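Local structure of galactose-1-phosphate uridylyltransferase (Bacillus cereus, 4QVU) at residues D180-Y185 against E213-K218; N184-T189 against Y204-Y209; L156-R161 against T167-I172. The protein is of unknown function but binds zinc, has a HIT-like fold and may have UDP-glucose:hexose-1-phosphate uridylyltransferase activity. One frame throughout, in Å; residues are numbered along the deposited sequence.

Interaction 3 comes first along the chain. It closes a short hairpin loop between strands 154-159 and 169-173. The chain then enters helix 179-195, from which both other contacts start. Interaction 2 runs from this helix to strand 203-211. Interaction 1 starts slightly earlier on the helix and ends later, on strand 214-222, so its loop encloses that of interaction 2. No two contacts cross. All three meet on one antiparallel sheet, where strands 154-159, 169-173, 214-222 and 203-211 lie in that order. The helix packs on the sheet, and Ile171 of the hairpin touches Leu182, Tyr185 and Ile186 on it.

Interaction 1 (D180-Y185 against E213-K218); sequences DELANY and EKIICK. With ZN (zinc ion), chain B.
Leu182, in the first turn of helix 179-195, packs onto Ile215 and Cys217 of strand 214-222. This is a helix-on-sheet contact of the HIT-like fold, and it lies beside the zinc site. Leu182 is the residue of 180-185 that reaches the strand. Its CG stands anti to the backbone N (chi1 180°); from there CD1 and CD2 each reach a different strand residue. The two methyls divide the work. CD2 meets CG2 of Ile215 at 3.9 Å, and the two side chains cross at about a right angle. CD1 approaches CB of Cys217 at 4.2 Å, so Cys217 offers its CB here as the nearest atom. Ile215 and Cys217 are two apart in the strand and point the same way, while Ile216 between them points away from the helix. Ile171 of the adjoining strand 169-173 also touches Leu182. Ile90 and Leu94 of helix 79-97 also pack against Ile215.

One residue earlier, Glu181 turns from this apolar patch to the metal. Its chain is extended beyond CG (chi2 179°). OE2 binds the zinc ion at 2.0 Å. OE1 stays 3.9 Å from the zinc, so the carboxylate binds through one oxygen. His153 ND1 and Cys178 SG are the other protein ligands. Tyr185 N donates to Glu181 O, 3.1 Å, as usual in a helix.

No hydrogen bond joins the two segments. Their grip is purely apolar and buried, and in it one leucine touches two strand side chains. Adjacent residues of one helix thus serve different ends: Leu182 packs on the sheet while Glu181 binds zinc.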
# COMPACT_ATOMS: atom_id res chain seq x y z
N ASP A 180 -8.19 -30.16 -14.47
CA ASP A 180 -9.20 -30.78 -13.61
C ASP A 180 -8.88 -30.54 -12.12
O ASP A 180 -9.79 -30.50 -11.29
CB ASP A 180 -9.33 -32.28 -13.90
CG ASP A 180 -9.91 -32.61 -15.27
OD1 ASP A 180 -10.59 -31.74 -15.86
OD2 ASP A 180 -9.76 -33.77 -15.71
N GLU A 181 -7.58 -30.36 -11.80
CA GLU A 181 -7.14 -30.07 -10.44
C GLU A 181 -7.49 -28.63 -10.10
O GLU A 181 -7.93 -28.37 -8.98
CB GLU A 181 -5.64 -30.32 -10.27
CG GLU A 181 -5.25 -31.78 -10.43
CD GLU A 181 -3.77 -32.05 -10.30
OE1 GLU A 181 -3.26 -32.07 -9.16
OE2 GLU A 181 -3.12 -32.29 -11.35
N LEU A 182 -7.35 -27.71 -11.09
CA LEU A 182 -7.69 -26.29 -10.99
C LEU A 182 -9.19 -26.14 -10.69
O LEU A 182 -9.54 -25.51 -9.70
CB LEU A 182 -7.31 -25.56 -12.30
CG LEU A 182 -7.58 -24.04 -12.43
CD1 LEU A 182 -6.69 -23.25 -11.51
CD2 LEU A 182 -7.32 -23.57 -13.85
N ALA A 183 -10.04 -26.83 -11.49
CA ALA A 183 -11.50 -26.87 -11.38
C ALA A 183 -11.96 -27.31 -9.98
O ALA A 183 -12.90 -26.73 -9.43
CB ALA A 183 -12.07 -27.82 -12.43
N ASN A 184 -11.27 -28.31 -9.39
CA ASN A 184 -11.57 -28.81 -8.05
C ASN A 184 -11.20 -27.77 -6.98
O ASN A 184 -11.98 -27.57 -6.05
CB ASN A 184 -10.86 -30.14 -7.77
CG ASN A 184 -11.23 -30.74 -6.42
OD1 ASN A 184 -12.41 -31.00 -6.13
ND2 ASN A 184 -10.23 -30.97 -5.58
N TYR A 185 -10.02 -27.12 -7.12
CA TYR A 185 -9.52 -26.10 -6.20
C TYR A 185 -10.40 -24.85 -6.25
O TYR A 185 -10.66 -24.26 -5.20
CB TYR A 185 -8.06 -25.74 -6.52
CG TYR A 185 -7.05 -26.63 -5.82
CD1 TYR A 185 -7.01 -28.00 -6.06
CD2 TYR A 185 -6.10 -26.09 -4.95
CE1 TYR A 185 -6.08 -28.82 -5.42
CE2 TYR A 185 -5.16 -26.90 -4.31
CZ TYR A 185 -5.16 -28.27 -4.54
OH TYR A 185 -4.24 -29.08 -3.92
N GLU A 213 3.71 -18.43 -18.63
CA GLU A 213 3.33 -19.76 -19.14
C GLU A 213 2.60 -20.59 -18.04
O GLU A 213 2.67 -21.82 -18.04
CB GLU A 213 4.56 -20.52 -19.67
CG GLU A 213 5.17 -19.89 -20.91
CD GLU A 213 6.43 -20.56 -21.42
OE1 GLU A 213 6.38 -21.76 -21.77
OE2 GLU A 213 7.47 -19.87 -21.50
N LYS A 214 1.84 -19.90 -17.16
CA LYS A 214 1.02 -20.49 -16.09
C LYS A 214 -0.44 -20.05 -16.21
O LYS A 214 -0.69 -18.92 -16.64
CB LYS A 214 1.53 -20.09 -14.68
CG LYS A 214 2.96 -20.44 -14.34
CD LYS A 214 3.36 -19.63 -13.13
CE LYS A 214 4.83 -19.66 -12.85
NZ LYS A 214 5.19 -18.70 -11.78
N ILE A 215 -1.38 -20.91 -15.79
CA ILE A 215 -2.80 -20.56 -15.76
C ILE A 215 -3.14 -20.32 -14.30
O ILE A 215 -2.96 -21.21 -13.47
CB ILE A 215 -3.74 -21.57 -16.45
CG1 ILE A 215 -3.43 -21.64 -17.97
CG2 ILE A 215 -5.23 -21.19 -16.19
CD1 ILE A 215 -4.15 -22.72 -18.77
N ILE A 216 -3.56 -19.08 -14.01
CA ILE A 216 -3.88 -18.62 -12.66
C ILE A 216 -5.34 -18.24 -12.57
O ILE A 216 -5.86 -17.52 -13.44
CB ILE A 216 -3.00 -17.40 -12.25
CG1 ILE A 216 -1.49 -17.71 -12.44
CG2 ILE A 216 -3.34 -16.93 -10.82
CD1 ILE A 216 -0.54 -16.50 -12.35
N CYS A 217 -5.99 -18.68 -11.49
CA CYS A 217 -7.33 -18.26 -11.17
C CYS A 217 -7.31 -17.55 -9.83
O CYS A 217 -7.00 -18.17 -8.81
CB CYS A 217 -8.35 -19.39 -11.18
SG CYS A 217 -10.02 -18.84 -10.75
N LYS A 218 -7.62 -16.26 -9.84
CA LYS A 218 -7.72 -15.49 -8.61
C LYS A 218 -9.19 -15.48 -8.18
O LYS A 218 -10.05 -15.03 -8.94
CB LYS A 218 -7.13 -14.09 -8.78
CG LYS A 218 -7.09 -13.28 -7.50
CD LYS A 218 -6.56 -11.87 -7.71
CE LYS A 218 -5.07 -11.79 -7.87
NZ LYS A 218 -4.36 -11.97 -6.57
ZN ZN B . -1.63 -32.21 -12.71

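Interaction 2 (N184-T189 against Y204-Y209); sequences NYIQQT and YNLFFY
Between Tyr185 and Thr189, one turn of helix 179-195 sets Ile186 against Leu206 and Phe208 of strand 203-211. The carbonyl of Tyr185 accepts bonds inside the helix. Its ring meets that of Phe252.

Ile186 follows and makes the contact. Its CG2, anti to the backbone N, sits against both methyls of Leu206. It is 3.7 Å from Leu206 CD1 and 3.9 Å from Leu206 CD2. The other branch, with CG1 beside the backbone N (chi1 -65°), carries CD1 to the far end of the Phe208 ring. Ile186 CD1 lies 3.7 Å from Phe208 CZ and 4.0 Å from Phe208 CE2. The two side chains come from opposite directions. Cys217, Ile171, Met82 and Ile86 also touch Ile186.

Gln187 turns elsewhere, and its NE2 bonds to the backbone oxygens of Ile74 and Tyr77. Gln188 gives its N to Asn184 O at 3.0 Å. Thr189 closes the turn. Its N and its OG1 both donate to Tyr185 O, from opposite faces of the carbonyl plane, and the OG1 bond is 2.7 Å long. The hydroxyl thus finds its partner within its own helix.

The alternate strand residues Phe207 and Tyr209 meet Tyr232 of the second subunit. Across the two segments the contact is apolar throughout: one branched side chain engages two strand residues, each with a different branch, so burial of hydrocarbon holds helix to strand without any hydrogen bond between them.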
# COMPACT_ATOMS: atom_id res chain seq x y z
N ASN A 184 -11.27 -28.31 -9.39
CA ASN A 184 -11.57 -28.81 -8.05
C ASN A 184 -11.20 -27.77 -6.98
O ASN A 184 -11.98 -27.57 -6.05
CB ASN A 184 -10.86 -30.14 -7.77
CG ASN A 184 -11.23 -30.74 -6.42
OD1 ASN A 184 -12.41 -31.00 -6.13
ND2 ASN A 184 -10.23 -30.97 -5.58
N TYR A 185 -10.02 -27.12 -7.12
CA TYR A 185 -9.52 -26.10 -6.20
C TYR A 185 -10.40 -24.85 -6.25
O TYR A 185 -10.66 -24.26 -5.20
CB TYR A 185 -8.06 -25.74 -6.52
CG TYR A 185 -7.05 -26.63 -5.82
CD1 TYR A 185 -7.01 -28.00 -6.06
CD2 TYR A 185 -6.10 -26.09 -4.95
CE1 TYR A 185 -6.08 -28.82 -5.42
CE2 TYR A 185 -5.16 -26.90 -4.31
CZ TYR A 185 -5.16 -28.27 -4.54
OH TYR A 185 -4.24 -29.08 -3.92
N ILE A 186 -10.90 -24.47 -7.45
CA ILE A 186 -11.82 -23.33 -7.58
C ILE A 186 -13.10 -23.65 -6.80
O ILE A 186 -13.48 -22.88 -5.93
CB ILE A 186 -12.11 -22.94 -9.06
CG1 ILE A 186 -10.84 -22.45 -9.78
CG2 ILE A 186 -13.23 -21.89 -9.13
CD1 ILE A 186 -10.99 -22.36 -11.29
N GLN A 187 -13.70 -24.83 -7.07
CA GLN A 187 -14.94 -25.26 -6.43
C GLN A 187 -14.82 -25.26 -4.91
O GLN A 187 -15.70 -24.71 -4.26
CB GLN A 187 -15.38 -26.63 -6.93
CG GLN A 187 -16.80 -26.97 -6.48
CD GLN A 187 -17.30 -28.27 -7.01
OE1 GLN A 187 -16.63 -29.31 -6.95
NE2 GLN A 187 -18.55 -28.26 -7.46
N GLN A 188 -13.73 -25.82 -4.34
CA GLN A 188 -13.55 -25.87 -2.88
C GLN A 188 -13.34 -24.47 -2.30
O GLN A 188 -13.96 -24.16 -1.28
CB GLN A 188 -12.37 -26.78 -2.48
CG GLN A 188 -12.60 -28.27 -2.78
CD GLN A 188 -13.91 -28.79 -2.23
OE1 GLN A 188 -14.90 -28.92 -2.96
NE2 GLN A 188 -13.96 -29.05 -0.93
N THR A 189 -12.53 -23.62 -2.95
CA THR A 189 -12.28 -22.26 -2.48
C THR A 189 -13.60 -21.48 -2.51
O THR A 189 -13.89 -20.79 -1.54
CB THR A 189 -11.17 -21.56 -3.28
OG1 THR A 189 -10.00 -22.40 -3.33
CG2 THR A 189 -10.80 -20.20 -2.69
N TYR A 204 -18.61 -13.29 -4.84
CA TYR A 204 -17.22 -13.49 -5.20
C TYR A 204 -17.00 -13.22 -6.68
O TYR A 204 -17.95 -13.13 -7.46
CB TYR A 204 -16.73 -14.93 -4.85
CG TYR A 204 -17.37 -16.03 -5.67
CD1 TYR A 204 -16.80 -16.46 -6.87
CD2 TYR A 204 -18.52 -16.68 -5.23
CE1 TYR A 204 -17.38 -17.48 -7.63
CE2 TYR A 204 -19.11 -17.70 -5.97
CZ TYR A 204 -18.53 -18.10 -7.17
OH TYR A 204 -19.10 -19.11 -7.92
N ASN A 205 -15.73 -13.17 -7.06
CA ASN A 205 -15.27 -13.05 -8.43
C ASN A 205 -14.22 -14.07 -8.74
O ASN A 205 -13.41 -14.41 -7.88
CB ASN A 205 -14.69 -11.66 -8.70
CG ASN A 205 -15.63 -10.50 -8.80
OD1 ASN A 205 -15.51 -9.54 -8.07
ND2 ASN A 205 -16.48 -10.48 -9.81
N LEU A 206 -14.20 -14.54 -10.00
CA LEU A 206 -13.12 -15.35 -10.53
C LEU A 206 -12.43 -14.55 -11.56
O LEU A 206 -13.10 -13.92 -12.37
CB LEU A 206 -13.55 -16.71 -11.13
CG LEU A 206 -14.34 -17.72 -10.30
CD1 LEU A 206 -14.53 -18.98 -11.10
CD2 LEU A 206 -13.65 -18.05 -8.98
N PHE A 207 -11.10 -14.52 -11.54
CA PHE A 207 -10.30 -13.85 -12.56
C PHE A 207 -9.26 -14.81 -13.06
O PHE A 207 -8.56 -15.42 -12.26
CB PHE A 207 -9.64 -12.56 -12.08
CG PHE A 207 -10.61 -11.54 -11.54
CD1 PHE A 207 -11.43 -10.82 -12.39
CD2 PHE A 207 -10.70 -11.30 -10.17
CE1 PHE A 207 -12.34 -9.89 -11.90
CE2 PHE A 207 -11.60 -10.37 -9.68
CZ PHE A 207 -12.41 -9.67 -10.54
N PHE A 208 -9.17 -14.97 -14.38
CA PHE A 208 -8.19 -15.87 -14.97
C PHE A 208 -7.11 -15.07 -15.64
O PHE A 208 -7.37 -13.99 -16.19
CB PHE A 208 -8.85 -16.84 -15.95
CG PHE A 208 -9.69 -17.91 -15.28
CD1 PHE A 208 -11.01 -17.65 -14.91
CD2 PHE A 208 -9.17 -19.18 -15.06
CE1 PHE A 208 -11.79 -18.65 -14.31
CE2 PHE A 208 -9.96 -20.18 -14.46
CZ PHE A 208 -11.26 -19.91 -14.10
N TYR A 209 -5.88 -15.59 -15.57
CA TYR A 209 -4.67 -14.98 -16.14
C TYR A 209 -3.78 -16.05 -16.78
O TYR A 209 -3.68 -17.16 -16.26
CB TYR A 209 -3.85 -14.22 -15.06
CG TYR A 209 -4.66 -13.38 -14.10
CD1 TYR A 209 -5.32 -13.95 -13.01
CD2 TYR A 209 -4.68 -11.98 -14.21
CE1 TYR A 209 -6.07 -13.18 -12.13
CE2 TYR A 209 -5.39 -11.20 -13.29
CZ TYR A 209 -6.10 -11.81 -12.27
OH TYR A 209 -6.80 -11.06 -11.36

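Interaction 3 (L156-R161 against T167-I172)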
# COMPACT_ATOMS: atom_id res chain seq x y z
N LEU A 156 -2.09 -23.35 -4.23
CA LEU A 156 -3.14 -22.51 -3.68
C LEU A 156 -2.53 -21.64 -2.60
O LEU A 156 -1.96 -22.16 -1.64
CB LEU A 156 -4.34 -23.32 -3.16
CG LEU A 156 -5.39 -22.57 -2.29
CD1 LEU A 156 -6.08 -21.44 -3.04
CD2 LEU A 156 -6.43 -23.51 -1.80
N ASN A 157 -2.63 -20.32 -2.76
CA ASN A 157 -2.10 -19.40 -1.77
C ASN A 157 -3.08 -18.25 -1.53
O ASN A 157 -4.06 -18.12 -2.26
CB ASN A 157 -0.71 -18.86 -2.20
CG ASN A 157 -0.70 -17.90 -3.38
OD1 ASN A 157 -1.32 -16.83 -3.35
ND2 ASN A 157 0.09 -18.21 -4.40
N ILE A 158 -2.79 -17.43 -0.50
CA ILE A 158 -3.50 -16.20 -0.15
C ILE A 158 -2.53 -15.05 -0.40
O ILE A 158 -1.41 -15.09 0.11
CB ILE A 158 -4.06 -16.20 1.31
CG1 ILE A 158 -4.73 -17.55 1.66
CG2 ILE A 158 -5.00 -15.00 1.54
CD1 ILE A 158 -4.99 -17.77 3.10
N SER A 159 -2.93 -14.05 -1.19
CA SER A 159 -2.09 -12.88 -1.50
C SER A 159 -1.63 -12.08 -0.25
O SER A 159 -2.47 -11.62 0.53
CB SER A 159 -2.83 -11.92 -2.42
OG SER A 159 -2.81 -12.36 -3.76
N ASP A 160 -0.30 -11.90 -0.10
CA ASP A 160 0.33 -11.05 0.92
C ASP A 160 0.51 -9.62 0.34
O ASP A 160 0.75 -8.66 1.08
CB ASP A 160 1.67 -11.64 1.40
CG ASP A 160 2.71 -11.88 0.32
OD1 ASP A 160 2.31 -12.19 -0.82
OD2 ASP A 160 3.91 -11.80 0.62
N ARG A 161 0.37 -9.50 -1.00
CA ARG A 161 0.39 -8.26 -1.79
C ARG A 161 -0.82 -8.29 -2.76
O ARG A 161 -0.63 -8.34 -3.98
CB ARG A 161 1.74 -8.06 -2.52
N THR A 167 -8.81 -9.99 0.79
CA THR A 167 -8.45 -11.39 0.60
C THR A 167 -8.57 -11.77 -0.87
O THR A 167 -9.57 -11.48 -1.52
CB THR A 167 -9.30 -12.31 1.49
OG1 THR A 167 -9.31 -11.79 2.82
CG2 THR A 167 -8.77 -13.75 1.52
N GLU A 168 -7.53 -12.42 -1.39
CA GLU A 168 -7.41 -12.92 -2.76
C GLU A 168 -6.75 -14.27 -2.72
O GLU A 168 -5.67 -14.40 -2.14
CB GLU A 168 -6.63 -11.93 -3.66
CG GLU A 168 -7.33 -10.59 -3.82
CD GLU A 168 -6.59 -9.51 -4.59
OE1 GLU A 168 -5.46 -9.76 -5.06
OE2 GLU A 168 -7.15 -8.39 -4.71
N PHE A 169 -7.43 -15.30 -3.26
CA PHE A 169 -6.95 -16.67 -3.31
C PHE A 169 -6.44 -16.96 -4.72
O PHE A 169 -7.19 -16.83 -5.68
CB PHE A 169 -8.05 -17.67 -2.90
CG PHE A 169 -8.69 -17.42 -1.56
CD1 PHE A 169 -8.04 -17.75 -0.37
CD2 PHE A 169 -9.97 -16.88 -1.47
CE1 PHE A 169 -8.64 -17.52 0.86
CE2 PHE A 169 -10.58 -16.67 -0.23
CZ PHE A 169 -9.92 -17.01 0.93
N ASN A 170 -5.16 -17.31 -4.83
CA ASN A 170 -4.51 -17.58 -6.11
C ASN A 170 -4.31 -19.07 -6.27
O ASN A 170 -3.70 -19.72 -5.42
CB ASN A 170 -3.18 -16.83 -6.22
CG ASN A 170 -3.33 -15.35 -5.96
OD1 ASN A 170 -3.97 -14.61 -6.71
ND2 ASN A 170 -2.79 -14.89 -4.85
N ILE A 171 -4.86 -19.61 -7.36
CA ILE A 171 -4.75 -21.02 -7.72
C ILE A 171 -3.93 -21.06 -9.00
O ILE A 171 -4.36 -20.54 -10.03
CB ILE A 171 -6.14 -21.69 -7.86
CG1 ILE A 171 -7.08 -21.32 -6.69
CG2 ILE A 171 -5.97 -23.19 -7.99
CD1 ILE A 171 -8.48 -21.76 -6.85
N ILE A 172 -2.70 -21.62 -8.93
CA ILE A 172 -1.76 -21.65 -10.06
C ILE A 172 -1.47 -23.09 -10.49
O ILE A 172 -1.18 -23.94 -9.64
CB ILE A 172 -0.42 -20.90 -9.71
CG1 ILE A 172 -0.63 -19.52 -9.03
CG2 ILE A 172 0.53 -20.79 -10.91
CD1 ILE A 172 -0.53 -19.51 -7.53
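Asn170 ND2 is held between two oxygens of 156-161. It donates to Asn157 OD1 at 2.9 Å, with an almost straight N-H...O angle of 172°. It also donates to Ser159 OG, at 2.8 Å. Both acceptors lie in the amide plane of Asn170, so the two N-H groups are used without twisting the amide. Lys218 NZ bonds to OD1 of the same amide, consistent with the modelled amide orientation. The Asn157 amide is turned 58° from that of Asn170. Its chi1 (70°) puts CG between the backbone N and the carbonyl carbon, and OD1 then reaches Asn170 ND2. Asn157 ND2 is taken by Glu155 OE2 and Phe143 O, and Ser159 OG also bonds to Asn142 O.

The backbones pair as an antiparallel hairpin. Asn157 and Asn170 form a hydrogen-bonded pair, with Asn157 N to Asn170 O and Asn170 N to Asn157 O both at 2.9 Å. Ser159 N adds a bond to Glu168 O, also at 2.9 Å.

The other face of the hairpin is apolar. Leu156 and Ile171 lie side by side, with Leu156 CD1 3.8 Å from Ile171 CG1. Ile158 runs alongside Phe169, and its CG1 is 3.9 Å from Phe169 CD1. Ile158 CG2 also reaches Thr167 CG2, at 4.0 Å.

Strand 145-150 pairs with strand 154-159 on one flank, and strand 214-222 pairs with strand 169-173 on the other. Helix 179-195 packs on the apolar face through Leu182, Tyr185 and Thr189. Helix 241-249 joins it there, with Leu248 on Leu156 and Phe169, and Ile241 on Ile158.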